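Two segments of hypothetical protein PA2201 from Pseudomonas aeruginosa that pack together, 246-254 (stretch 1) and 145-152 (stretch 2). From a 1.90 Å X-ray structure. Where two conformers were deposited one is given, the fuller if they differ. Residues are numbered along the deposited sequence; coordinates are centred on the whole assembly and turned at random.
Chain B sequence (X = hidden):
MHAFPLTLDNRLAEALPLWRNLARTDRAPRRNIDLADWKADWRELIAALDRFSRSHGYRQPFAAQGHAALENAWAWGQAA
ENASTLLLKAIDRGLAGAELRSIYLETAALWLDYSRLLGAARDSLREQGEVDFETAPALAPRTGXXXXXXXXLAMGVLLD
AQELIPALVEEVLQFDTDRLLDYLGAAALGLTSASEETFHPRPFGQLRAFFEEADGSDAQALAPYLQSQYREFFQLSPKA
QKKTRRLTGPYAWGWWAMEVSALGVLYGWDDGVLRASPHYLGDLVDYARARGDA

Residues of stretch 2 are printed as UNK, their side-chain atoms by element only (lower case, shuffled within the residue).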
ATOM      1  N   ARG B 246     -16.392  26.494   1.759  1.00 25.95           N
ATOM      2  CA  ARG B 246     -16.818  25.460   2.683  1.00 26.62           C
ATOM      3  C   ARG B 246     -15.747  24.380   2.937  1.00 26.45           C
ATOM      4  O   ARG B 246     -15.112  23.818   2.015  1.00 26.71           O
ATOM      5  CB  ARG B 246     -18.135  24.833   2.216  1.00 25.55           C
ATOM      6  CG  ARG B 246     -18.762  23.944   3.295  1.00 27.42           C
ATOM      7  CD  ARG B 246     -19.504  22.858   2.590  1.00 26.00           C
ATOM      8  NE  ARG B 246     -20.457  22.047   3.344  1.00 26.63           N
ATOM      9  CZ  ARG B 246     -20.199  20.839   3.841  1.00 22.97           C
ATOM     10  NH1 ARG B 246     -18.981  20.280   3.764  1.00 22.40           N
ATOM     11  NH2 ARG B 246     -21.198  20.154   4.391  1.00 25.41           N
ATOM     12  N   LEU B 247     -15.515  24.100   4.212  1.00 26.61           N
ATOM     13  CA  LEU B 247     -14.604  23.039   4.565  1.00 26.30           C
ATOM     14  C   LEU B 247     -15.244  21.727   4.112  1.00 25.58           C
ATOM     15  O   LEU B 247     -16.468  21.540   4.212  1.00 24.92           O
ATOM     16  CB  LEU B 247     -14.397  22.993   6.083  1.00 25.69           C
ATOM     17  CG  LEU B 247     -13.329  22.014   6.600  1.00 27.96           C
ATOM     18  CD1 LEU B 247     -11.964  22.548   6.183  1.00 28.26           C
ATOM     19  CD2 LEU B 247     -13.443  21.885   8.115  1.00 26.30           C
ATOM     20  N   THR B 248     -14.420  20.831   3.598  1.00 25.49           N
ATOM     21  CA  THR B 248     -14.872  19.458   3.307  1.00 26.98           C
ATOM     22  C   THR B 248     -13.897  18.481   3.974  1.00 26.85           C
ATOM     23  O   THR B 248     -12.746  18.844   4.290  1.00 27.73           O
ATOM     24  CB  THR B 248     -14.940  19.175   1.780  1.00 26.91           C
ATOM     25  OG1 THR B 248     -13.613  19.271   1.229  1.00 30.03           O
ATOM     26  CG2 THR B 248     -15.910  20.183   1.075  1.00 27.44           C
ATOM     27  N   GLY B 249     -14.345  17.263   4.198  1.00 27.07           N
ATOM     28  CA  GLY B 249     -13.513  16.243   4.869  1.00 27.45           C
ATOM     29  C   GLY B 249     -13.827  14.897   4.242  1.00 28.59           C
ATOM     30  O   GLY B 249     -14.560  14.096   4.834  1.00 30.01           O
ATOM     31  N   PRO B 250     -13.291  14.635   3.032  1.00 29.22           N
ATOM     32  CA  PRO B 250     -13.633  13.377   2.364  1.00 29.35           C
ATOM     33  C   PRO B 250     -13.056  12.150   3.087  1.00 28.68           C
ATOM     34  O   PRO B 250     -13.481  11.039   2.809  1.00 28.09           O
ATOM     35  CB  PRO B 250     -12.977  13.520   0.988  1.00 30.20           C
ATOM     36  CG  PRO B 250     -11.816  14.443   1.221  1.00 30.27           C
ATOM     37  CD  PRO B 250     -12.375  15.453   2.210  1.00 29.24           C
ATOM     38  N   TYR B 251     -12.110  12.348   4.004  1.00 27.93           N
ATOM     39  CA  TYR B 251     -11.517  11.212   4.731  1.00 27.28           C
ATOM     40  C   TYR B 251     -12.230  10.843   6.035  1.00 27.29           C
ATOM     41  O   TYR B 251     -11.915   9.781   6.621  1.00 27.72           O
ATOM     42  CB  TYR B 251     -10.001  11.431   5.010  1.00 28.02           C
ATOM     43  CG  TYR B 251      -9.177  11.466   3.750  1.00 27.88           C
ATOM     44  CD1 TYR B 251      -8.649  10.279   3.223  1.00 26.78           C
ATOM     45  CD2 TYR B 251      -8.932  12.686   3.067  1.00 24.22           C
ATOM     46  CE1 TYR B 251      -7.876  10.291   2.060  1.00 28.57           C
ATOM     47  CE2 TYR B 251      -8.186  12.700   1.864  1.00 25.88           C
ATOM     48  CZ  TYR B 251      -7.661  11.500   1.389  1.00 28.60           C
ATOM     49  OH  TYR B 251      -6.902  11.451   0.249  1.00 28.74           O
ATOM     50  N   ALA B 252     -13.140  11.696   6.539  1.00 25.07           N
ATOM     51  CA  ALA B 252     -13.771  11.400   7.840  1.00 25.73           C
ATOM     52  C   ALA B 252     -15.246  11.804   7.928  1.00 26.29           C
ATOM     53  O   ALA B 252     -15.999  11.216   8.680  1.00 28.00           O
ATOM     54  CB  ALA B 252     -13.000  12.045   8.986  1.00 25.50           C
ATOM     55  N   TRP B 253     -15.630  12.816   7.161  1.00 24.96           N
ATOM     56  CA  TRP B 253     -16.923  13.520   7.391  1.00 25.31           C
ATOM     57  C   TRP B 253     -17.858  13.315   6.196  1.00 24.85           C
ATOM     58  O   TRP B 253     -19.019  12.850   6.343  1.00 24.22           O
ATOM     59  CB  TRP B 253     -16.544  14.989   7.663  1.00 25.31           C
ATOM     60  CG  TRP B 253     -17.635  16.024   7.730  1.00 24.40           C
ATOM     61  CD1 TRP B 253     -18.942  15.848   8.075  1.00 26.94           C
ATOM     62  CD2 TRP B 253     -17.472  17.399   7.439  1.00 24.58           C
ATOM     63  NE1 TRP B 253     -19.618  17.059   8.032  1.00 27.25           N
ATOM     64  CE2 TRP B 253     -18.730  18.028   7.644  1.00 28.47           C
ATOM     65  CE3 TRP B 253     -16.385  18.177   7.007  1.00 24.19           C
ATOM     66  CZ2 TRP B 253     -18.921  19.393   7.432  1.00 26.33           C
ATOM     67  CZ3 TRP B 253     -16.591  19.541   6.804  1.00 24.91           C
ATOM     68  CH2 TRP B 253     -17.835  20.123   7.033  1.00 25.05           C
ATOM     69  N   GLY B 254     -17.336  13.618   5.008  1.00 25.54           N
ATOM     70  CA  GLY B 254     -18.010  13.337   3.735  1.00 25.67           C
ATOM     71  C   GLY B 254     -19.397  13.965   3.615  1.00 26.21           C
ATOM     72  O   GLY B 254     -19.584  15.174   3.822  1.00 27.34           O
ATOM     73  N   UNK B 145      -7.502  19.573   9.483  0.50 28.67           N
ATOM     74  CA  UNK B 145      -7.733  18.305  10.173  0.50 28.54           C
ATOM     75  C   UNK B 145      -9.062  18.266  10.894  0.50 27.34           C
ATOM     76  O   UNK B 145      -9.479  17.195  11.331  0.50 27.04           O
ATOM     77  c   UNK B 145      -5.362  17.420  10.660  0.50 29.15           C
ATOM     78  n   UNK B 145      -4.109  15.779  11.955  0.50 33.50           N
ATOM     79  c   UNK B 145      -4.363  17.078  11.757  0.50 30.34           C
ATOM     80  c   UNK B 145      -6.644  18.021  11.211  0.50 27.98           C
ATOM     81  o   UNK B 145      -3.830  17.964  12.419  0.50 30.10           O
ATOM     82  N   UNK B 146      -9.693  19.426  11.064  1.00 27.12           N
ATOM     83  CA  UNK B 146     -10.945  19.553  11.841  1.00 26.81           C
ATOM     84  C   UNK B 146     -11.957  18.417  11.593  1.00 26.36           C
ATOM     85  O   UNK B 146     -12.540  17.937  12.544  1.00 27.20           O
ATOM     86  c   UNK B 146     -14.106  20.993  12.139  1.00 26.81           C
ATOM     87  c   UNK B 146     -12.516  21.927  13.702  1.00 27.66           C
ATOM     88  c   UNK B 146     -13.555  22.295  14.558  1.00 27.31           C
ATOM     89  c   UNK B 146     -15.144  21.350  12.996  1.00 26.30           C
ATOM     90  c   UNK B 146     -14.875  22.007  14.185  1.00 26.74           C
ATOM     91  o   UNK B 146     -15.908  22.358  15.021  1.00 27.79           O
ATOM     92  c   UNK B 146     -12.767  21.253  12.488  1.00 27.20           C
ATOM     93  c   UNK B 146     -11.627  20.893  11.553  1.00 27.05           C
ATOM     94  N   UNK B 147     -12.174  18.000  10.329  1.00 26.22           N
ATOM     95  CA  UNK B 147     -13.170  16.921  10.145  1.00 25.20           C
ATOM     96  C   UNK B 147     -12.864  15.640  10.947  1.00 25.07           C
ATOM     97  O   UNK B 147     -13.773  14.952  11.299  1.00 23.17           O
ATOM     98  c   UNK B 147     -13.094  16.615   8.655  1.00 26.08           C
ATOM     99  c   UNK B 147     -12.634  17.923   8.020  1.00 25.98           C
ATOM    100  c   UNK B 147     -11.606  18.432   9.036  1.00 26.02           C
ATOM    101  N   UNK B 148     -11.592  15.291  11.184  1.00 24.39           N
ATOM    102  CA  UNK B 148     -11.334  14.094  12.025  1.00 24.92           C
ATOM    103  C   UNK B 148     -11.746  14.330  13.457  1.00 24.23           C
ATOM    104  O   UNK B 148     -12.156  13.385  14.164  1.00 24.61           O
ATOM    105  c   UNK B 148      -9.821  13.706  12.016  1.00 24.06           C
ATOM    106  c   UNK B 148      -8.021  13.689   8.612  1.00 29.94           C
ATOM    107  c   UNK B 148      -9.333  13.261  10.672  1.00 24.89           C
ATOM    108  c   UNK B 148      -9.627  11.993  10.196  1.00 23.65           C
ATOM    109  c   UNK B 148      -9.155  11.554   8.931  1.00 24.40           C
ATOM    110  c   UNK B 148      -8.530  14.114   9.892  1.00 29.54           C
ATOM    111  c   UNK B 148      -8.352  12.416   8.138  1.00 26.50           C
ATOM    112  N   UNK B 149     -11.591  15.575  13.931  1.00 24.96           N
ATOM    113  CA  UNK B 149     -11.996  15.878  15.322  1.00 24.72           C
ATOM    114  C   UNK B 149     -13.543  15.872  15.399  1.00 24.85           C
ATOM    115  O   UNK B 149     -14.136  15.351  16.359  1.00 24.22           O
ATOM    116  c   UNK B 149     -11.433  17.219  15.783  1.00 24.24           C
ATOM    117  N   UNK B 150     -14.180  16.434  14.376  1.00 24.51           N
ATOM    118  CA  UNK B 150     -15.658  16.405  14.268  1.00 25.03           C
ATOM    119  C   UNK B 150     -16.127  14.947  14.310  1.00 25.60           C
ATOM    120  O   UNK B 150     -17.033  14.613  15.075  1.00 27.13           O
ATOM    121  c   UNK B 150     -17.907  17.561  11.309  1.00 22.96           C
ATOM    122  c   UNK B 150     -16.135  17.072  12.951  1.00 23.89           C
ATOM    123  c   UNK B 150     -18.440  17.580  13.778  1.00 22.58           C
ATOM    124  c   UNK B 150     -17.644  16.916  12.654  1.00 25.53           C
ATOM    125  N   UNK B 151     -15.513  14.084  13.484  1.00 25.58           N
ATOM    126  CA  UNK B 151     -15.902  12.669  13.459  1.00 26.04           C
ATOM    127  C   UNK B 151     -15.732  12.025  14.854  1.00 24.84           C
ATOM    128  O   UNK B 151     -16.605  11.299  15.328  1.00 23.84           O
ATOM    129  c   UNK B 151     -15.578  10.412  12.298  1.00 28.10           C
ATOM    130  n   UNK B 151     -14.831   9.081  10.424  1.00 27.02           N
ATOM    131  c   UNK B 151     -14.581   9.469  11.677  1.00 29.25           C
ATOM    132  o   UNK B 151     -13.608   9.067  12.327  1.00 29.80           O
ATOM    133  c   UNK B 151     -15.035  11.862  12.454  1.00 25.74           C
ATOM    134  N   UNK B 152     -14.593  12.275  15.495  1.00 23.93           N
ATOM    135  CA  UNK B 152     -14.323  11.631  16.791  1.00 23.76           C
ATOM    136  C   UNK B 152     -15.376  12.012  17.832  1.00 24.14           C
ATOM    137  O   UNK B 152     -15.849  11.140  18.584  1.00 24.89           O
ATOM    138  c   UNK B 152     -11.832  11.195  16.560  1.00 23.13           C
ATOM    139  c   UNK B 152     -10.462  11.887  16.924  1.00 27.26           C
ATOM    140  c   UNK B 152     -11.876   9.735  16.959  1.00 26.05           C
ATOM    141  c   UNK B 152     -12.918  11.988  17.294  1.00 24.18           C
TER

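Position 145 carries three side-chain carbons in an unbranched run, the third bearing one oxygen and one nitrogen. Its CA-to-CB bond points away from stretch 1, and the residue makes no contact there. This is a terminal amide on a two-methylene chain, hence Gln 145.

At position 146 one carbon leads to a six-carbon ring bearing a single oxygen, and CB of position 146 lies 4.0 Å from CD2 of Leu 247. The ring is the phenol of Tyr 146, its hydroxyl hydrogen-bonded elsewhere in the structure.

The three carbons of position 147 close a ring onto the backbone nitrogen. Its CA-to-CB bond points toward stretch 1, and the ring touches Leu 247, Gly 249 and Trp 253. The closure identifies Pro 147: CG is 3.7 Å from CA of Gly 249 and 3.9 Å from CE3 of Trp 253, and CD is 4.0 Å from CD2 of Leu 247. The approach to Gly 249 depends on the absence of a side chain, since an ideally placed CB on Gly 249 would lie 2.4 Å from CB of Pro 147, a clash.

Position 148 has one carbon followed by a six-carbon ring without a heteroatom. Its CA-to-CB bond runs sideways, but the ring comes nearer to stretch 1, against Tyr 251 and Ala 252. This is Phe 148, with CD1 3.6 Å from CB of Ala 252 and CZ 3.7 Å from CB of Tyr 251.

A single carbon at position 149, pointing away and making no contact, defines Ala 149.

Position 150 holds four carbons forked at the second, one terminal carbon sitting over one face of the indole of Trp 253. The pattern is that of Leu 150. Its CD2 is 3.6 Å from the centroid of the Trp 253 five-membered ring and 5° off the ring normal, a nearly axial CH-pi contact.

Position 151 again shows three carbons ending in one oxygen and one nitrogen. The nitrogen lies close to the backbone oxygen of Ala 252, and the residue is Gln 151. Its NE2 donates a hydrogen bond of 3.0 Å to O of Ala 252.

Position 152 has four carbons forked at the second, out of reach of stretch 1: Leu 152.

The contact is therefore mainly apolar, burying 441 Å² in total. Pro 147 and Ala 252 have the largest covered areas, and Trp 253 meets both Pro 147 and Leu 150. Stretch 1 lacks regular secondary structure, but N of Trp 253 and N of Gly 254 both bond to O of Gly 249, folding the segment into a compact turn. The hydrogen bond from Gln 151 ties this turn to the helix.

Stretch 2, residues 145-152: QYPFALQL
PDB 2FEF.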